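Local coordinates for protein N-acetylglucosamine 2-epimerase (Xylella fastidiosa, PDB 3GT5) that probably acts as a sugar isomerase of the N-acylglucosamine 2-epimerase family, though its natural substrate is not established, at residues 32-37 and 47-52; 245-250 and 294-299; 306-311 and 355-360. All blocks are in the same frame, centred on the assembly; numbering follows the deposited sequence.

The three contacts follow one another along a single chain whose many helices form the (alpha/alpha)6 barrel of the epimerase family. Interaction 1 comes first and ties the region around 32-37 to strand 48-50, which leads into helix 51-68. Interactions 2 and 3 lie elsewhere on the ring, their centres about 28 Å and 21 Å from that of interaction 1, but only about 14 Å from each other. These two share the sheet of strands 295-296, 302-308 and 357-358, and they touch directly through Gln246 and His249 on Trp310 and through Tyr294 on Tyr308. In all three, the connections between helices are pinned beside a helix start: 51-68, 247-263 or 309-326.

Interaction 1 of 3, residues 32-37 and 47-52; sequences GFFHYF and THRHLV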
loop_
_atom_site.group_PDB
_atom_site.type_symbol
_atom_site.label_atom_id
_atom_site.label_comp_id
_atom_site.label_asym_id
_atom_site.label_seq_id
_atom_site.Cartn_x
_atom_site.Cartn_y
_atom_site.Cartn_z
ATOM N N GLY A 32 -18.993 -7.915 -5.335
ATOM C CA GLY A 32 -17.576 -7.550 -5.266
ATOM C C GLY A 32 -16.816 -7.786 -6.567
ATOM O O GLY A 32 -17.391 -7.737 -7.674
ATOM N N PHE A 33 -15.528 -8.096 -6.410
ATOM C CA PHE A 33 -14.609 -8.293 -7.515
ATOM C C PHE A 33 -13.962 -9.662 -7.421
ATOM O O PHE A 33 -13.797 -10.212 -6.316
ATOM C CB PHE A 33 -13.518 -7.211 -7.484
ATOM C CG PHE A 33 -14.044 -5.818 -7.441
ATOM C CD1 PHE A 33 -14.483 -5.167 -8.599
ATOM C CD2 PHE A 33 -14.159 -5.151 -6.243
ATOM C CE1 PHE A 33 -14.964 -3.819 -8.533
ATOM C CE2 PHE A 33 -14.676 -3.861 -6.180
ATOM C CZ PHE A 33 -15.070 -3.199 -7.334
ATOM N N PHE A 34 -13.567 -10.201 -8.573
ATOM C CA PHE A 34 -12.704 -11.378 -8.610
ATOM C C PHE A 34 -11.295 -10.905 -8.196
ATOM O O PHE A 34 -10.875 -9.772 -8.512
ATOM C CB PHE A 34 -12.662 -12.001 -9.998
ATOM C CG PHE A 34 -14.007 -12.397 -10.511
ATOM C CD1 PHE A 34 -14.684 -13.503 -9.956
ATOM C CD2 PHE A 34 -14.617 -11.674 -11.531
ATOM C CE1 PHE A 34 -15.955 -13.875 -10.423
ATOM C CE2 PHE A 34 -15.896 -12.049 -11.987
ATOM C CZ PHE A 34 -16.547 -13.153 -11.430
ATOM N N HIS A 35 -10.564 -11.763 -7.503
ATOM C CA HIS A 35 -9.280 -11.377 -6.897
ATOM C C HIS A 35 -8.029 -12.108 -7.424
ATOM O O HIS A 35 -6.929 -11.823 -6.970
ATOM C CB HIS A 35 -9.365 -11.532 -5.374
ATOM C CG HIS A 35 -10.358 -10.616 -4.738
ATOM N ND1 HIS A 35 -10.717 -10.710 -3.413
ATOM C CD2 HIS A 35 -11.071 -9.583 -5.246
ATOM C CE1 HIS A 35 -11.593 -9.766 -3.126
ATOM N NE2 HIS A 35 -11.808 -9.048 -4.214
ATOM N N TYR A 36 -8.185 -13.035 -8.378
ATOM C CA TYR A 36 -7.057 -13.817 -8.876
ATOM C C TYR A 36 -7.039 -13.802 -10.409
ATOM O O TYR A 36 -7.956 -14.351 -11.055
ATOM C CB TYR A 36 -7.161 -15.255 -8.362
ATOM C CG TYR A 36 -6.952 -15.438 -6.858
ATOM C CD1 TYR A 36 -5.715 -15.814 -6.336
ATOM C CD2 TYR A 36 -7.997 -15.268 -5.977
ATOM C CE1 TYR A 36 -5.531 -16.005 -4.980
ATOM C CE2 TYR A 36 -7.827 -15.443 -4.618
ATOM C CZ TYR A 36 -6.589 -15.829 -4.131
ATOM O OH TYR A 36 -6.441 -16.026 -2.788
ATOM N N PHE A 37 -6.035 -13.132 -10.978
ATOM C CA PHE A 37 -5.931 -12.934 -12.422
ATOM C C PHE A 37 -4.614 -13.430 -12.987
ATOM O O PHE A 37 -3.509 -13.156 -12.453
ATOM C CB PHE A 37 -6.020 -11.459 -12.817
ATOM C CG PHE A 37 -7.242 -10.735 -12.290
ATOM C CD1 PHE A 37 -8.290 -10.429 -13.133
ATOM C CD2 PHE A 37 -7.321 -10.311 -10.962
ATOM C CE1 PHE A 37 -9.400 -9.769 -12.661
ATOM C CE2 PHE A 37 -8.442 -9.637 -10.500
ATOM C CZ PHE A 37 -9.478 -9.380 -11.335
ATOM N N THR A 47 -13.808 -17.959 -6.599
ATOM C CA THR A 47 -14.542 -18.121 -5.360
ATOM C C THR A 47 -13.836 -17.552 -4.102
ATOM O O THR A 47 -14.505 -17.159 -3.139
ATOM C CB THR A 47 -14.867 -19.610 -5.137
ATOM O OG1 THR A 47 -15.709 -19.750 -3.989
ATOM C CG2 THR A 47 -13.649 -20.439 -4.952
ATOM N N HIS A 48 -12.519 -17.568 -4.072
ATOM C CA HIS A 48 -11.793 -17.116 -2.882
ATOM C C HIS A 48 -11.652 -15.592 -2.942
ATOM O O HIS A 48 -11.241 -15.058 -3.987
ATOM C CB HIS A 48 -10.410 -17.740 -2.783
ATOM C CG HIS A 48 -9.810 -17.617 -1.411
ATOM N ND1 HIS A 48 -8.872 -16.668 -1.073
ATOM C CD2 HIS A 48 -10.071 -18.309 -0.271
ATOM C CE1 HIS A 48 -8.581 -16.782 0.216
ATOM N NE2 HIS A 48 -9.296 -17.770 0.722
ATOM N N ARG A 49 -11.991 -14.911 -1.837
ATOM C CA ARG A 49 -11.895 -13.447 -1.759
ATOM C C ARG A 49 -11.122 -12.994 -0.505
ATOM O O ARG A 49 -11.184 -13.616 0.568
ATOM C CB ARG A 49 -13.289 -12.802 -1.788
ATOM C CG ARG A 49 -14.151 -13.141 -3.018
ATOM C CD ARG A 49 -13.628 -12.558 -4.332
ATOM N NE ARG A 49 -14.388 -13.177 -5.425
ATOM C CZ ARG A 49 -15.575 -12.773 -5.875
ATOM N NH1 ARG A 49 -16.197 -11.712 -5.388
ATOM N NH2 ARG A 49 -16.174 -13.486 -6.829
ATOM N N HIS A 50 -10.379 -11.904 -0.676
ATOM C CA HIS A 50 -9.520 -11.375 0.332
ATOM C C HIS A 50 -9.875 -9.925 0.616
ATOM O O HIS A 50 -10.023 -9.097 -0.316
ATOM C CB HIS A 50 -8.048 -11.450 -0.121
ATOM C CG HIS A 50 -7.072 -11.369 1.007
ATOM N ND1 HIS A 50 -6.907 -10.235 1.793
ATOM C CD2 HIS A 50 -6.255 -12.313 1.528
ATOM C CE1 HIS A 50 -5.967 -10.469 2.700
ATOM N NE2 HIS A 50 -5.569 -11.732 2.574
ATOM N N LEU A 51 -9.930 -9.601 1.903
ATOM C CA LEU A 51 -10.272 -8.234 2.303
ATOM C C LEU A 51 -9.353 -7.205 1.670
ATOM O O LEU A 51 -9.827 -6.146 1.302
ATOM C CB LEU A 51 -10.240 -8.091 3.834
ATOM C CG LEU A 51 -10.634 -6.753 4.416
ATOM C CD1 LEU A 51 -12.099 -6.393 4.102
ATOM C CD2 LEU A 51 -10.356 -6.799 5.939
ATOM N N VAL A 52 -8.054 -7.487 1.560
ATOM C CA VAL A 52 -7.092 -6.508 1.006
ATOM C C VAL A 52 -7.433 -6.225 -0.489
ATOM O O VAL A 52 -7.346 -5.076 -0.910
ATOM C CB VAL A 52 -5.576 -6.940 1.255
ATOM C CG1 VAL A 52 -4.562 -5.982 0.525
ATOM C CG2 VAL A 52 -5.259 -6.942 2.792
HETATM O O HOH W 1 -11.744 -14.444 -6.567
#
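His35 and His48 are joined through a water that three groups grip: it bridges the two backbones, accepting from His35 N and donating to His48 O at 2.7 Å, and takes a weak bond from Arg49 NE. Beside it, His50 N donates a nearly straight hydrogen bond (171°) to His35 ND1, 3.0 Å away and in the plane of the imidazole ring. This fixes ND1 of His35 as the acceptor. With CG beside the backbone N (chi1 -64°), the ring is carried across to strand 48-50, and Arg49 CD then covers one face, 3.6 Å from the ring centroid. Arginine suits this place because its methylene carbons pack on the aromatic face while its charged end reaches further. There the guanidinium forms a salt bridge with Asp28 and hydrogen bonds with the backbone oxygens of Gly31 and Ala46. Phe33 O lies 3.0 Å from Arg49 NH1, but over the guanidinium face, so the angle is poor for a hydrogen bond. Phe34 adds its CD1 at 3.5 Å from Arg49 NH2.

One residue on, Tyr36 OH and His48 ND1 are hydrogen-bonded at 3.0 Å. The two rings meet rim to rim, and His48 uses its other nitrogen, NE2, for Glu106.

His50 also caps helix 51-68, its ND1 accepting from Val52 N at 3.0 Å. Backbone and side chain of His50 thus do separate jobs, so that polar groups, rather than apolar packing alone, hold the 32-37 loop against strand 48-50, just before a helix of the (alpha/alpha)6 barrel.

Interaction 2 of 3, residues 245-250 and 294-299; sequences FQPGHQ and YGFAPD
Phe245 and Phe296 form a single antiparallel bridge, a hydrogen-bonded pair that joins the lead-in to helix 247-263 with edge strand 295-296 of a three-stranded sheet. Phe245 N donates to Phe296 O at 2.8 Å, and Phe296 N returns a bond to Phe245 O at 3.0 Å. Phe245 O also receives a CA-H...O contact from Gly295 CA, 3.2 Å away. Tyr294 and Gly295 together face Asp304 as a classic beta bulge.

Tyr294 O lies close to the helix start, 3.2 Å from Pro247 CD, and a water donates to it at 2.8 Å. That water accepts from Gly248 N and gives a weak bond to Gln246 OE1, linking the bulge to the first turn. Gln246 holds the N-cap position. Its carbonyl oxygen is the shared acceptor of His249 N, Gln250 N and the amide nitrogen Gln250 NE2, so three donors are met by one atom. Bent at chi2 (-92°), the Gln246 chain brings its own amide over the Tyr294 ring: NE2 sits 3.4 Å above the ring centre, the amide nearly perpendicular to it. From Gln246 NE2 to Tyr294 O is also 3.4 Å, but at too poor an angle for a hydrogen bond.

Proline at 247 suits a first helical turn, where no N-H donor is required, and its CD packs on Phe296. Phe245 CB lies over the face of the Phe296 ring, while the two rings are slid apart. At the outer end, Phe245 CE2 meets Pro298 CA edge-on, 3.9 Å away.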
loop_
_atom_site.group_PDB
_atom_site.type_symbol
_atom_site.label_atom_id
_atom_site.label_comp_id
_atom_site.label_asym_id
_atom_site.label_seq_id
_atom_site.Cartn_x
_atom_site.Cartn_y
_atom_site.Cartn_z
ATOM N N PHE A 245 14.981 -6.248 6.301
ATOM C CA PHE A 245 14.612 -4.885 5.966
ATOM C C PHE A 245 14.025 -4.872 4.586
ATOM O O PHE A 245 14.566 -5.489 3.669
ATOM C CB PHE A 245 15.812 -3.935 6.008
ATOM C CG PHE A 245 16.257 -3.578 7.385
ATOM C CD1 PHE A 245 15.512 -2.696 8.148
ATOM C CD2 PHE A 245 17.450 -4.068 7.904
ATOM C CE1 PHE A 245 15.915 -2.314 9.383
ATOM C CE2 PHE A 245 17.876 -3.685 9.191
ATOM C CZ PHE A 245 17.100 -2.820 9.928
ATOM N N GLN A 246 12.906 -4.160 4.441
ATOM C CA GLN A 246 12.192 -4.043 3.178
ATOM C C GLN A 246 12.482 -2.649 2.625
ATOM O O GLN A 246 11.918 -1.678 3.121
ATOM C CB GLN A 246 10.693 -4.176 3.456
ATOM C CG GLN A 246 10.264 -5.593 3.794
ATOM C CD GLN A 246 9.855 -6.299 2.536
ATOM O OE1 GLN A 246 8.992 -5.786 1.804
ATOM N NE2 GLN A 246 10.465 -7.470 2.245
ATOM N N PRO A 247 13.367 -2.516 1.618
ATOM C CA PRO A 247 13.594 -1.199 1.054
ATOM C C PRO A 247 12.315 -0.487 0.583
ATOM O O PRO A 247 12.210 0.737 0.681
ATOM C CB PRO A 247 14.510 -1.486 -0.175
ATOM C CG PRO A 247 14.491 -2.926 -0.361
ATOM C CD PRO A 247 14.234 -3.528 0.963
ATOM N N GLY A 248 11.378 -1.249 0.064
ATOM C CA GLY A 248 10.089 -0.739 -0.403
ATOM C C GLY A 248 9.328 -0.049 0.695
ATOM O O GLY A 248 8.587 0.890 0.438
ATOM N N HIS A 249 9.476 -0.544 1.911
ATOM C CA HIS A 249 8.818 0.134 3.057
ATOM C C HIS A 249 9.543 1.376 3.509
ATOM O O HIS A 249 8.891 2.311 4.025
ATOM C CB HIS A 249 8.528 -0.866 4.206
ATOM C CG HIS A 249 7.420 -1.822 3.923
ATOM N ND1 HIS A 249 7.268 -3.017 4.608
ATOM C CD2 HIS A 249 6.435 -1.806 2.994
ATOM C CE1 HIS A 249 6.206 -3.654 4.155
ATOM N NE2 HIS A 249 5.681 -2.945 3.168
ATOM N N GLN A 250 10.858 1.443 3.287
ATOM C CA GLN A 250 11.617 2.630 3.643
ATOM C C GLN A 250 11.194 3.766 2.701
ATOM O O GLN A 250 10.995 4.917 3.128
ATOM C CB GLN A 250 13.134 2.406 3.599
ATOM C CG GLN A 250 13.583 1.095 4.194
ATOM C CD GLN A 250 13.135 0.892 5.617
ATOM O OE1 GLN A 250 13.279 1.807 6.441
ATOM N NE2 GLN A 250 12.677 -0.315 5.940
ATOM N N TYR A 294 14.261 -7.157 -2.991
ATOM C CA TYR A 294 13.147 -7.215 -2.031
ATOM C C TYR A 294 13.572 -6.960 -0.576
ATOM O O TYR A 294 12.841 -6.291 0.168
ATOM C CB TYR A 294 12.479 -8.557 -2.098
ATOM C CG TYR A 294 11.144 -8.686 -1.414
ATOM C CD1 TYR A 294 10.114 -7.766 -1.630
ATOM C CD2 TYR A 294 10.875 -9.792 -0.627
ATOM C CE1 TYR A 294 8.855 -7.958 -1.055
ATOM C CE2 TYR A 294 9.642 -9.971 -0.021
ATOM C CZ TYR A 294 8.641 -9.051 -0.241
ATOM O OH TYR A 294 7.413 -9.290 0.326
ATOM N N GLY A 295 14.728 -7.496 -0.180
ATOM C CA GLY A 295 15.080 -7.546 1.242
ATOM C C GLY A 295 16.569 -7.594 1.498
ATOM O O GLY A 295 17.334 -8.145 0.690
ATOM N N PHE A 296 16.992 -6.960 2.578
ATOM C CA PHE A 296 18.370 -7.082 3.044
ATOM C C PHE A 296 18.403 -7.289 4.549
ATOM O O PHE A 296 17.513 -6.841 5.294
ATOM C CB PHE A 296 19.288 -5.935 2.565
ATOM C CG PHE A 296 18.858 -4.561 2.985
ATOM C CD1 PHE A 296 19.274 -4.021 4.175
ATOM C CD2 PHE A 296 18.086 -3.790 2.136
ATOM C CE1 PHE A 296 18.930 -2.714 4.528
ATOM C CE2 PHE A 296 17.685 -2.499 2.502
ATOM C CZ PHE A 296 18.093 -1.965 3.686
ATOM N N ALA A 297 19.396 -8.059 4.982
ATOM C CA ALA A 297 19.571 -8.376 6.408
ATOM C C ALA A 297 20.174 -7.184 7.141
ATOM O O ALA A 297 20.642 -6.219 6.525
ATOM C CB ALA A 297 20.493 -9.637 6.548
ATOM N N PRO A 298 20.216 -7.243 8.489
ATOM C CA PRO A 298 20.848 -6.153 9.257
ATOM C C PRO A 298 22.359 -5.905 9.043
ATOM O O PRO A 298 22.855 -4.870 9.432
ATOM C CB PRO A 298 20.544 -6.538 10.709
ATOM C CG PRO A 298 19.315 -7.369 10.604
ATOM C CD PRO A 298 19.456 -8.169 9.339
ATOM N N ASP A 299 23.068 -6.828 8.385
ATOM C CA ASP A 299 24.473 -6.617 8.018
ATOM C C ASP A 299 24.605 -5.955 6.639
ATOM O O ASP A 299 25.731 -5.768 6.167
ATOM C CB ASP A 299 25.243 -7.970 8.048
ATOM C CG ASP A 299 24.811 -8.940 6.936
ATOM O OD1 ASP A 299 23.628 -8.870 6.498
ATOM O OD2 ASP A 299 25.640 -9.778 6.499
HETATM O O HOH W 2 10.982 -4.204 0.052
#

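Interaction 3 of 3, residues 306-311 and 355-360; sequences DKYFWV and YRLLDG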
loop_
_atom_site.group_PDB
_atom_site.type_symbol
_atom_site.label_atom_id
_atom_site.label_comp_id
_atom_site.label_asym_id
_atom_site.label_seq_id
_atom_site.Cartn_x
_atom_site.Cartn_y
_atom_site.Cartn_z
ATOM N N ASP A 306 14.636 -11.173 -5.365
ATOM C CA ASP A 306 13.454 -11.019 -6.220
ATOM C C ASP A 306 13.116 -9.512 -6.364
ATOM O O ASP A 306 13.367 -8.697 -5.451
ATOM C CB ASP A 306 12.246 -11.798 -5.685
ATOM C CG ASP A 306 12.369 -13.328 -5.850
ATOM O OD1 ASP A 306 13.205 -13.792 -6.660
ATOM O OD2 ASP A 306 11.654 -14.024 -5.130
ATOM N N LYS A 307 12.528 -9.167 -7.506
ATOM C CA LYS A 307 12.182 -7.814 -7.845
ATOM C C LYS A 307 10.649 -7.745 -7.893
ATOM O O LYS A 307 10.011 -8.347 -8.764
ATOM C CB LYS A 307 12.759 -7.433 -9.221
ATOM C CG LYS A 307 14.251 -7.731 -9.418
ATOM C CD LYS A 307 15.171 -6.965 -8.536
ATOM C CE LYS A 307 16.643 -7.536 -8.648
ATOM N NZ LYS A 307 17.234 -7.474 -10.027
ATOM N N TYR A 308 10.059 -6.999 -6.958
ATOM C CA TYR A 308 8.636 -6.937 -6.795
ATOM C C TYR A 308 8.119 -5.616 -7.373
ATOM O O TYR A 308 8.698 -4.551 -7.209
ATOM C CB TYR A 308 8.265 -6.977 -5.324
ATOM C CG TYR A 308 8.244 -8.359 -4.703
ATOM C CD1 TYR A 308 7.071 -8.918 -4.274
ATOM C CD2 TYR A 308 9.431 -9.077 -4.491
ATOM C CE1 TYR A 308 7.053 -10.177 -3.672
ATOM C CE2 TYR A 308 9.417 -10.331 -3.893
ATOM C CZ TYR A 308 8.240 -10.856 -3.465
ATOM O OH TYR A 308 8.218 -12.105 -2.876
ATOM N N PHE A 309 6.929 -5.682 -7.901
ATOM C CA PHE A 309 6.280 -4.536 -8.537
ATOM C C PHE A 309 6.189 -3.323 -7.596
ATOM O O PHE A 309 6.616 -2.224 -7.940
ATOM C CB PHE A 309 4.886 -4.930 -9.081
ATOM C CG PHE A 309 3.788 -5.088 -8.043
ATOM C CD1 PHE A 309 2.722 -4.203 -8.004
ATOM C CD2 PHE A 309 3.792 -6.165 -7.129
ATOM C CE1 PHE A 309 1.717 -4.344 -7.061
ATOM C CE2 PHE A 309 2.809 -6.276 -6.159
ATOM C CZ PHE A 309 1.752 -5.377 -6.150
ATOM N N TRP A 310 5.682 -3.575 -6.393
ATOM C CA TRP A 310 5.317 -2.495 -5.478
ATOM C C TRP A 310 6.535 -1.785 -4.915
ATOM O O TRP A 310 6.522 -0.578 -4.623
ATOM C CB TRP A 310 4.408 -3.009 -4.369
ATOM C CG TRP A 310 5.065 -3.929 -3.342
ATOM C CD1 TRP A 310 5.055 -5.276 -3.340
ATOM C CD2 TRP A 310 5.787 -3.522 -2.174
ATOM N NE1 TRP A 310 5.750 -5.755 -2.241
ATOM C CE2 TRP A 310 6.174 -4.699 -1.492
ATOM C CE3 TRP A 310 6.133 -2.278 -1.637
ATOM C CZ2 TRP A 310 6.888 -4.682 -0.301
ATOM C CZ3 TRP A 310 6.874 -2.244 -0.444
ATOM C CH2 TRP A 310 7.242 -3.453 0.213
ATOM N N VAL A 311 7.647 -2.522 -4.774
ATOM C CA VAL A 311 8.934 -1.910 -4.373
ATOM C C VAL A 311 9.440 -0.836 -5.349
ATOM O O VAL A 311 9.852 0.246 -4.957
ATOM C CB VAL A 311 10.000 -3.030 -4.138
ATOM C CG1 VAL A 311 11.324 -2.449 -3.707
ATOM C CG2 VAL A 311 9.429 -4.011 -3.049
ATOM N N TYR A 355 3.618 -7.167 -13.796
ATOM C CA TYR A 355 3.863 -8.484 -13.211
ATOM C C TYR A 355 4.066 -8.304 -11.726
ATOM O O TYR A 355 4.527 -7.249 -11.321
ATOM C CB TYR A 355 5.069 -9.161 -13.818
ATOM C CG TYR A 355 4.981 -9.272 -15.327
ATOM C CD1 TYR A 355 3.915 -9.905 -15.923
ATOM C CD2 TYR A 355 5.975 -8.726 -16.136
ATOM C CE1 TYR A 355 3.833 -10.007 -17.337
ATOM C CE2 TYR A 355 5.915 -8.808 -17.528
ATOM C CZ TYR A 355 4.819 -9.466 -18.114
ATOM O OH TYR A 355 4.740 -9.556 -19.482
ATOM N N ARG A 356 3.706 -9.306 -10.917
ATOM C CA ARG A 356 3.918 -9.186 -9.468
ATOM C C ARG A 356 5.416 -9.211 -9.078
ATOM O O ARG A 356 5.879 -8.384 -8.302
ATOM C CB ARG A 356 3.118 -10.211 -8.684
ATOM C CG ARG A 356 3.205 -10.067 -7.159
ATOM C CD ARG A 356 2.313 -11.043 -6.415
ATOM N NE ARG A 356 2.928 -12.379 -6.356
ATOM C CZ ARG A 356 3.735 -12.819 -5.393
ATOM N NH1 ARG A 356 4.226 -14.053 -5.474
ATOM N NH2 ARG A 356 4.046 -12.063 -4.341
ATOM N N LEU A 357 6.182 -10.152 -9.623
ATOM C CA LEU A 357 7.575 -10.237 -9.298
ATOM C C LEU A 357 8.367 -10.958 -10.375
ATOM O O LEU A 357 7.799 -11.648 -11.215
ATOM C CB LEU A 357 7.753 -10.937 -7.944
ATOM C CG LEU A 357 7.640 -12.460 -7.923
ATOM C CD1 LEU A 357 8.106 -12.996 -6.535
ATOM C CD2 LEU A 357 6.230 -12.873 -8.229
ATOM N N LEU A 358 9.670 -10.730 -10.363
ATOM C CA LEU A 358 10.601 -11.426 -11.232
ATOM C C LEU A 358 11.689 -11.949 -10.309
ATOM O O LEU A 358 11.903 -11.418 -9.188
ATOM C CB LEU A 358 11.176 -10.480 -12.261
ATOM C CG LEU A 358 10.166 -9.719 -13.154
ATOM C CD1 LEU A 358 10.943 -8.633 -13.917
ATOM C CD2 LEU A 358 9.445 -10.718 -14.087
ATOM N N ASP A 359 12.424 -12.954 -10.771
ATOM C CA ASP A 359 13.570 -13.382 -9.998
ATOM C C ASP A 359 14.735 -12.387 -10.177
ATOM O O ASP A 359 14.617 -11.368 -10.854
ATOM C CB ASP A 359 13.917 -14.856 -10.303
ATOM C CG ASP A 359 14.632 -15.032 -11.628
ATOM O OD1 ASP A 359 14.888 -14.042 -12.315
ATOM O OD2 ASP A 359 14.952 -16.197 -11.973
ATOM N N GLY A 360 15.869 -12.632 -9.526
ATOM C CA GLY A 360 16.951 -11.659 -9.526
ATOM C C GLY A 360 17.509 -11.408 -10.922
ATOM O O GLY A 360 18.015 -10.291 -11.214
HETATM O O HOH W 3 15.727 -14.422 -7.251
HETATM O O HOH W 4 6.250 -13.833 -3.055
#
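Tyr308 and Leu357 lie side by side on one face of an antiparallel pair, as its non-hydrogen-bonded partners. Leu357 CB sits over the centre of the tyrosine ring, 4.1 Å from the centroid. With CG between the backbone N and the carbonyl carbon (chi1 79°), the leucine then directs CD1 to Tyr308 CZ at 3.7 Å. The same ring stacks with Tyr294, beside the start of strand 295-296.

Arg356 leaves the backbone extended and bends at chi3 (79°), which brings NH2 to 3.6 Å from Tyr308 CE1. A water accepts from NH2 and donates to Tyr308 OH at 2.6 Å, tying the two tips together. Across the strands, Lys307 and Leu358 are the hydrogen-bonded pair. The lysine chain folds at chi2 and chi4, letting NZ reach Gly360 O at 3.2 Å as well as Asp286 and Gly290 O. Its length and charge thus serve three acceptors. Asp306 OD1, also held by Tyr365, receives a second water that accepts from Gly360 N.

Phe309 CB lies 3.2 Å from Tyr355 O, a buried carbonyl with no polar partner. Beside it, Phe309 N donates to Arg356 O at 2.9 Å, giving the N-H at the helix start an acceptor just before strand 357-358. With Tyr308 as N-cap, strand 302-308 runs straight into helix 309-326: a strand-to-helix junction in a short sheet among the inter-helix connections of an (alpha/alpha)6 barrel.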